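Local coordinates for B12-binding domain-containing protein (Kitasatospora setae, PDB 6WTE) that binds cobalamin and a [4Fe-4S] cluster and acts as a radical S-adenosylmethionine methylase that works by non-radical catalysis, at residues V394-F407 against L502-L516. Numbering follows the deposited sequence.
With EDO (1,2-ethanediol), chain K.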
loop_
_atom_site.group_PDB
_atom_site.type_symbol
_atom_site.label_atom_id
_atom_site.label_comp_id
_atom_site.label_asym_id
_atom_site.label_seq_id
_atom_site.Cartn_x
_atom_site.Cartn_y
_atom_site.Cartn_z
ATOM N N VAL A 394 13.888 -11.241 -17.652
ATOM C CA VAL A 394 14.396 -9.960 -18.141
ATOM C C VAL A 394 14.264 -9.888 -19.655
ATOM O O VAL A 394 13.713 -8.925 -20.201
ATOM C CB VAL A 394 15.854 -9.745 -17.695
ATOM C CG1 VAL A 394 16.503 -8.622 -18.502
ATOM C CG2 VAL A 394 15.909 -9.423 -16.205
ATOM N N ASP A 395 14.738 -10.926 -20.352
ATOM C CA ASP A 395 14.718 -10.917 -21.813
ATOM C C ASP A 395 13.300 -10.807 -22.354
ATOM O O ASP A 395 13.039 -10.036 -23.286
ATOM C CB ASP A 395 15.394 -12.177 -22.357
ATOM C CG ASP A 395 16.900 -12.146 -22.192
ATOM O OD1 ASP A 395 17.444 -11.066 -21.887
ATOM O OD2 ASP A 395 17.539 -13.200 -22.367
ATOM N N ALA A 396 12.370 -11.576 -21.787
ATOM C CA ALA A 396 11.001 -11.557 -22.289
ATOM C C ALA A 396 10.300 -10.245 -21.952
ATOM O O ALA A 396 9.611 -9.669 -22.802
ATOM C CB ALA A 396 10.223 -12.738 -21.723
ATOM N N PHE A 397 10.459 -9.759 -20.716
ATOM C CA PHE A 397 9.815 -8.505 -20.327
ATOM C C PHE A 397 10.367 -7.321 -21.118
ATOM O O PHE A 397 9.604 -6.464 -21.577
ATOM C CB PHE A 397 9.980 -8.255 -18.824
ATOM C CG PHE A 397 8.981 -8.973 -17.971
ATOM C CD1 PHE A 397 8.357 -10.130 -18.410
ATOM C CD2 PHE A 397 8.651 -8.477 -16.713
ATOM C CE1 PHE A 397 7.435 -10.791 -17.597
ATOM C CE2 PHE A 397 7.730 -9.135 -15.902
ATOM C CZ PHE A 397 7.120 -10.289 -16.352
ATOM N N MET A 398 11.691 -7.248 -21.277
ATOM C CA MET A 398 12.282 -6.114 -21.978
ATOM C C MET A 398 11.837 -6.060 -23.435
ATOM O O MET A 398 11.711 -4.970 -24.004
ATOM C CB MET A 398 13.809 -6.175 -21.878
ATOM C CG MET A 398 14.338 -5.888 -20.481
ATOM S SD MET A 398 13.932 -4.212 -19.939
ATOM C CE MET A 398 14.898 -3.289 -21.131
ATOM N N ALA A 399 11.570 -7.217 -24.045
ATOM C CA ALA A 399 11.124 -7.249 -25.434
ATOM C C ALA A 399 9.703 -6.729 -25.610
ATOM O O ALA A 399 9.291 -6.484 -26.749
ATOM C CB ALA A 399 11.236 -8.674 -25.988
ATOM N N LEU A 400 8.949 -6.555 -24.518
ATOM C CA LEU A 400 7.614 -5.963 -24.609
ATOM C C LEU A 400 7.660 -4.516 -25.081
ATOM O O LEU A 400 6.672 -4.014 -25.627
ATOM C CB LEU A 400 6.916 -6.021 -23.250
ATOM C CG LEU A 400 6.508 -7.380 -22.694
ATOM C CD1 LEU A 400 6.130 -7.213 -21.234
ATOM C CD2 LEU A 400 5.334 -7.931 -23.487
ATOM N N ASP A 401 8.778 -3.826 -24.855
ATOM C CA ASP A 401 8.883 -2.391 -25.122
ATOM C C ASP A 401 7.853 -1.597 -24.321
ATOM O O ASP A 401 7.276 -0.624 -24.808
ATOM C CB ASP A 401 8.754 -2.085 -26.618
ATOM C CG ASP A 401 10.026 -2.377 -27.386
ATOM O OD1 ASP A 401 11.042 -2.711 -26.739
ATOM O OD2 ASP A 401 10.007 -2.275 -28.635
ATOM N N ALA A 402 7.618 -2.010 -23.076
ATOM C CA ALA A 402 6.778 -1.214 -22.196
ATOM C C ALA A 402 7.418 0.148 -21.974
ATOM O O ALA A 402 8.636 0.307 -22.084
ATOM C CB ALA A 402 6.577 -1.919 -20.858
ATOM N N THR A 403 6.586 1.143 -21.667
ATOM C CA THR A 403 7.130 2.478 -21.432
ATOM C C THR A 403 8.209 2.422 -20.366
ATOM O O THR A 403 9.310 2.956 -20.541
ATOM C CB THR A 403 6.035 3.460 -21.015
ATOM O OG1 THR A 403 4.917 3.353 -21.903
ATOM C CG2 THR A 403 6.576 4.887 -21.031
ATOM N N VAL A 404 7.905 1.765 -19.254
ATOM C CA VAL A 404 8.858 1.528 -18.184
ATOM C C VAL A 404 8.740 0.069 -17.778
ATOM O O VAL A 404 7.635 -0.486 -17.736
ATOM C CB VAL A 404 8.611 2.461 -16.977
ATOM C CG1 VAL A 404 9.569 2.140 -15.837
ATOM C CG2 VAL A 404 8.762 3.930 -17.393
ATOM N N THR A 405 9.878 -0.555 -17.495
ATOM C CA THR A 405 9.915 -1.899 -16.930
ATOM C C THR A 405 10.619 -1.812 -15.584
ATOM O O THR A 405 11.779 -1.394 -15.515
ATOM C CB THR A 405 10.634 -2.864 -17.874
ATOM O OG1 THR A 405 10.117 -2.670 -19.191
ATOM C CG2 THR A 405 10.385 -4.309 -17.458
ATOM N N GLY A 406 9.926 -2.208 -14.526
ATOM C CA GLY A 406 10.436 -2.100 -13.168
ATOM C C GLY A 406 10.769 -3.475 -12.621
ATOM O O GLY A 406 9.989 -4.419 -12.781
ATOM N N PHE A 407 11.929 -3.579 -11.979
ATOM C CA PHE A 407 12.391 -4.829 -11.392
ATOM C C PHE A 407 12.581 -4.660 -9.891
ATOM O O PHE A 407 13.153 -3.665 -9.434
ATOM C CB PHE A 407 13.706 -5.282 -12.027
ATOM C CG PHE A 407 13.630 -5.463 -13.512
ATOM C CD1 PHE A 407 13.135 -6.638 -14.055
ATOM C CD2 PHE A 407 14.039 -4.452 -14.370
ATOM C CE1 PHE A 407 13.058 -6.811 -15.423
ATOM C CE2 PHE A 407 13.966 -4.618 -15.738
ATOM C CZ PHE A 407 13.478 -5.801 -16.268
ATOM N N LEU A 502 21.801 -8.099 -10.968
ATOM C CA LEU A 502 20.646 -7.769 -11.795
ATOM C C LEU A 502 20.968 -6.633 -12.760
ATOM O O LEU A 502 20.600 -6.695 -13.939
ATOM C CB LEU A 502 19.453 -7.418 -10.905
ATOM C CG LEU A 502 18.172 -6.952 -11.600
ATOM C CD1 LEU A 502 17.646 -8.017 -12.548
ATOM C CD2 LEU A 502 17.117 -6.589 -10.577
ATOM N N TRP A 503 21.674 -5.599 -12.286
ATOM C CA TRP A 503 22.058 -4.495 -13.166
ATOM C C TRP A 503 22.864 -4.977 -14.362
ATOM O O TRP A 503 22.740 -4.432 -15.463
ATOM C CB TRP A 503 22.867 -3.455 -12.399
ATOM C CG TRP A 503 22.047 -2.396 -11.778
ATOM C CD1 TRP A 503 21.276 -2.502 -10.663
ATOM C CD2 TRP A 503 21.905 -1.049 -12.243
ATOM N NE1 TRP A 503 20.668 -1.299 -10.395
ATOM C CE2 TRP A 503 21.034 -0.392 -11.355
ATOM C CE3 TRP A 503 22.432 -0.336 -13.326
ATOM C CZ2 TRP A 503 20.677 0.947 -11.512
ATOM C CZ3 TRP A 503 22.077 0.993 -13.481
ATOM C CH2 TRP A 503 21.207 1.620 -12.578
ATOM N N ALA A 504 23.711 -5.985 -14.163
ATOM C CA ALA A 504 24.551 -6.475 -15.248
ATOM C C ALA A 504 23.751 -7.118 -16.372
ATOM O O ALA A 504 24.306 -7.342 -17.453
ATOM C CB ALA A 504 25.575 -7.474 -14.709
ATOM N N LEU A 505 22.477 -7.433 -16.145
ATOM C CA LEU A 505 21.656 -8.041 -17.182
ATOM C C LEU A 505 21.029 -7.029 -18.133
ATOM O O LEU A 505 20.522 -7.428 -19.187
ATOM C CB LEU A 505 20.552 -8.887 -16.548
ATOM C CG LEU A 505 21.049 -10.067 -15.716
ATOM C CD1 LEU A 505 19.872 -10.798 -15.103
ATOM C CD2 LEU A 505 21.894 -11.005 -16.570
ATOM N N ILE A 506 21.045 -5.741 -17.803
ATOM C CA ILE A 506 20.365 -4.728 -18.601
ATOM C C ILE A 506 21.356 -4.108 -19.571
ATOM O O ILE A 506 22.433 -3.652 -19.170
ATOM C CB ILE A 506 19.721 -3.656 -17.707
ATOM C CG1 ILE A 506 18.772 -4.313 -16.705
ATOM C CG2 ILE A 506 19.001 -2.616 -18.556
ATOM C CD1 ILE A 506 17.640 -5.087 -17.354
ATOM N N ASP A 507 21.001 -4.106 -20.851
ATOM C CA ASP A 507 21.801 -3.397 -21.835
ATOM C C ASP A 507 21.828 -1.918 -21.465
ATOM O O ASP A 507 20.776 -1.348 -21.142
ATOM C CB ASP A 507 21.213 -3.602 -23.232
ATOM C CG ASP A 507 22.152 -3.159 -24.340
ATOM O OD1 ASP A 507 22.624 -2.003 -24.312
ATOM O OD2 ASP A 507 22.426 -3.982 -25.240
ATOM N N PRO A 508 22.995 -1.274 -21.457
ATOM C CA PRO A 508 23.035 0.157 -21.105
ATOM C C PRO A 508 22.163 1.034 -21.992
ATOM O O PRO A 508 21.698 2.087 -21.536
ATOM C CB PRO A 508 24.523 0.508 -21.247
ATOM C CG PRO A 508 25.234 -0.790 -21.024
ATOM C CD PRO A 508 24.343 -1.846 -21.621
ATOM N N ALA A 509 21.915 0.628 -23.241
ATOM C CA ALA A 509 21.034 1.399 -24.111
ATOM C C ALA A 509 19.582 1.375 -23.652
ATOM O O ALA A 509 18.769 2.130 -24.197
ATOM C CB ALA A 509 21.131 0.880 -25.550
ATOM N N ASP A 510 19.247 0.543 -22.665
ATOM C CA ASP A 510 17.894 0.422 -22.139
ATOM C C ASP A 510 17.720 1.058 -20.765
ATOM O O ASP A 510 16.617 1.009 -20.211
ATOM C CB ASP A 510 17.492 -1.058 -22.044
ATOM C CG ASP A 510 17.359 -1.724 -23.399
ATOM O OD1 ASP A 510 17.010 -1.029 -24.378
ATOM O OD2 ASP A 510 17.584 -2.955 -23.472
ATOM N N HIS A 511 18.776 1.639 -20.192
ATOM C CA HIS A 511 18.671 2.210 -18.849
ATOM C C HIS A 511 17.604 3.298 -18.774
ATOM O O HIS A 511 16.988 3.499 -17.721
ATOM C CB HIS A 511 20.024 2.775 -18.419
ATOM C CG HIS A 511 21.013 1.732 -18.010
ATOM N ND1 HIS A 511 22.361 1.994 -17.888
ATOM C CD2 HIS A 511 20.852 0.430 -17.672
ATOM C CE1 HIS A 511 22.988 0.896 -17.506
ATOM N NE2 HIS A 511 22.095 -0.067 -17.366
ATOM N N HIS A 512 17.361 4.002 -19.882
ATOM C CA HIS A 512 16.368 5.067 -19.864
ATOM C C HIS A 512 14.968 4.529 -19.600
ATOM O O HIS A 512 14.117 5.258 -19.082
ATOM C CB HIS A 512 16.400 5.818 -21.193
ATOM C CG HIS A 512 15.938 4.993 -22.349
ATOM N ND1 HIS A 512 14.796 5.284 -23.065
ATOM C CD2 HIS A 512 16.439 3.855 -22.887
ATOM C CE1 HIS A 512 14.634 4.382 -24.018
ATOM N NE2 HIS A 512 15.612 3.501 -23.927
ATOM N N ARG A 513 14.701 3.264 -19.942
ATOM C CA ARG A 513 13.347 2.733 -19.847
ATOM C C ARG A 513 13.195 1.653 -18.781
ATOM O O ARG A 513 12.198 0.927 -18.790
ATOM C CB ARG A 513 12.873 2.202 -21.205
ATOM C CG ARG A 513 13.619 0.984 -21.764
ATOM C CD ARG A 513 12.992 0.576 -23.109
ATOM N NE ARG A 513 13.624 -0.575 -23.755
ATOM C CZ ARG A 513 13.156 -1.820 -23.702
ATOM N NH1 ARG A 513 12.051 -2.096 -23.019
ATOM N NH2 ARG A 513 13.798 -2.796 -24.330
ATOM N N VAL A 514 14.147 1.539 -17.852
ATOM C CA VAL A 514 14.047 0.553 -16.784
ATOM C C VAL A 514 14.201 1.236 -15.437
ATOM O O VAL A 514 14.908 2.241 -15.297
ATOM C CB VAL A 514 15.094 -0.573 -16.906
ATOM C CG1 VAL A 514 14.991 -1.250 -18.253
ATOM C CG2 VAL A 514 16.494 -0.038 -16.672
ATOM N N MET A 515 13.539 0.663 -14.437
ATOM C CA MET A 515 13.710 1.027 -13.037
ATOM C C MET A 515 14.248 -0.192 -12.306
ATOM O O MET A 515 13.574 -1.222 -12.245
ATOM C CB MET A 515 12.390 1.482 -12.429
ATOM C CG MET A 515 11.943 2.853 -12.901
ATOM S SD MET A 515 10.490 3.364 -11.973
ATOM C CE MET A 515 10.227 5.022 -12.593
ATOM N N LEU A 516 15.448 -0.065 -11.749
ATOM C CA LEU A 516 16.136 -1.139 -11.055
ATOM C C LEU A 516 16.348 -0.757 -9.599
ATOM O O LEU A 516 16.426 0.430 -9.271
ATOM C CB LEU A 516 17.500 -1.415 -11.698
ATOM C CG LEU A 516 17.483 -1.915 -13.140
ATOM C CD1 LEU A 516 18.828 -1.670 -13.792
ATOM C CD2 LEU A 516 17.171 -3.387 -13.128
HETATM C C1 EDO K . 5.938 4.487 -24.667
HETATM O O1 EDO K . 5.483 3.167 -24.350
HETATM C C2 EDO K . 4.879 5.158 -25.527
HETATM O O2 EDO K . 5.258 6.520 -25.744
HETATM O O HOH W 1 9.661 -3.660 -21.645
HETATM O O HOH W 2 10.741 -0.568 -20.674
#
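R513 reaches across to the type I turn M398-D401 and grips the carbonyl of M398. R513 CB lies 3.7 Å from T403 O. From CG to NE the chain is extended (chi2 179°, chi3 180°), which carries the guanidinium across to the turn. R513 NE makes a weak hydrogen bond, within a salt bridge, to D510 OD1. R513 NH1 and NH2 both donate end-on to M398 O, at 3.1 and 3.0 Å. Only NH1 lies on a carbonyl lone pair; NH2 sits above that plane. M398 CE packs over one face of the guanidinium, 3.4 Å from R513 CZ, because the methionine chain bends at chi2 and chi3. D401 OD1 lies over the opposite face in a long, purely electrostatic pair. NH1 also donates to a water that bridges A402 O, T405 OG1 and R513 O.

Beside this, strand 514-515 pairs in parallel with strand 404-412 of the radical SAM core, through T405 N to R513 O, M515 N to T405 O and F407 N to M515 O. F407 CD2 lies 3.5 Å from L516 CD2, and F407 CE2 4.0 Å from I506 CD1.

The buried R513 charge is probably balanced by D401 and D510, while the M398 carbonyl and water take its N-H groups, which would hold the guanidinium in place.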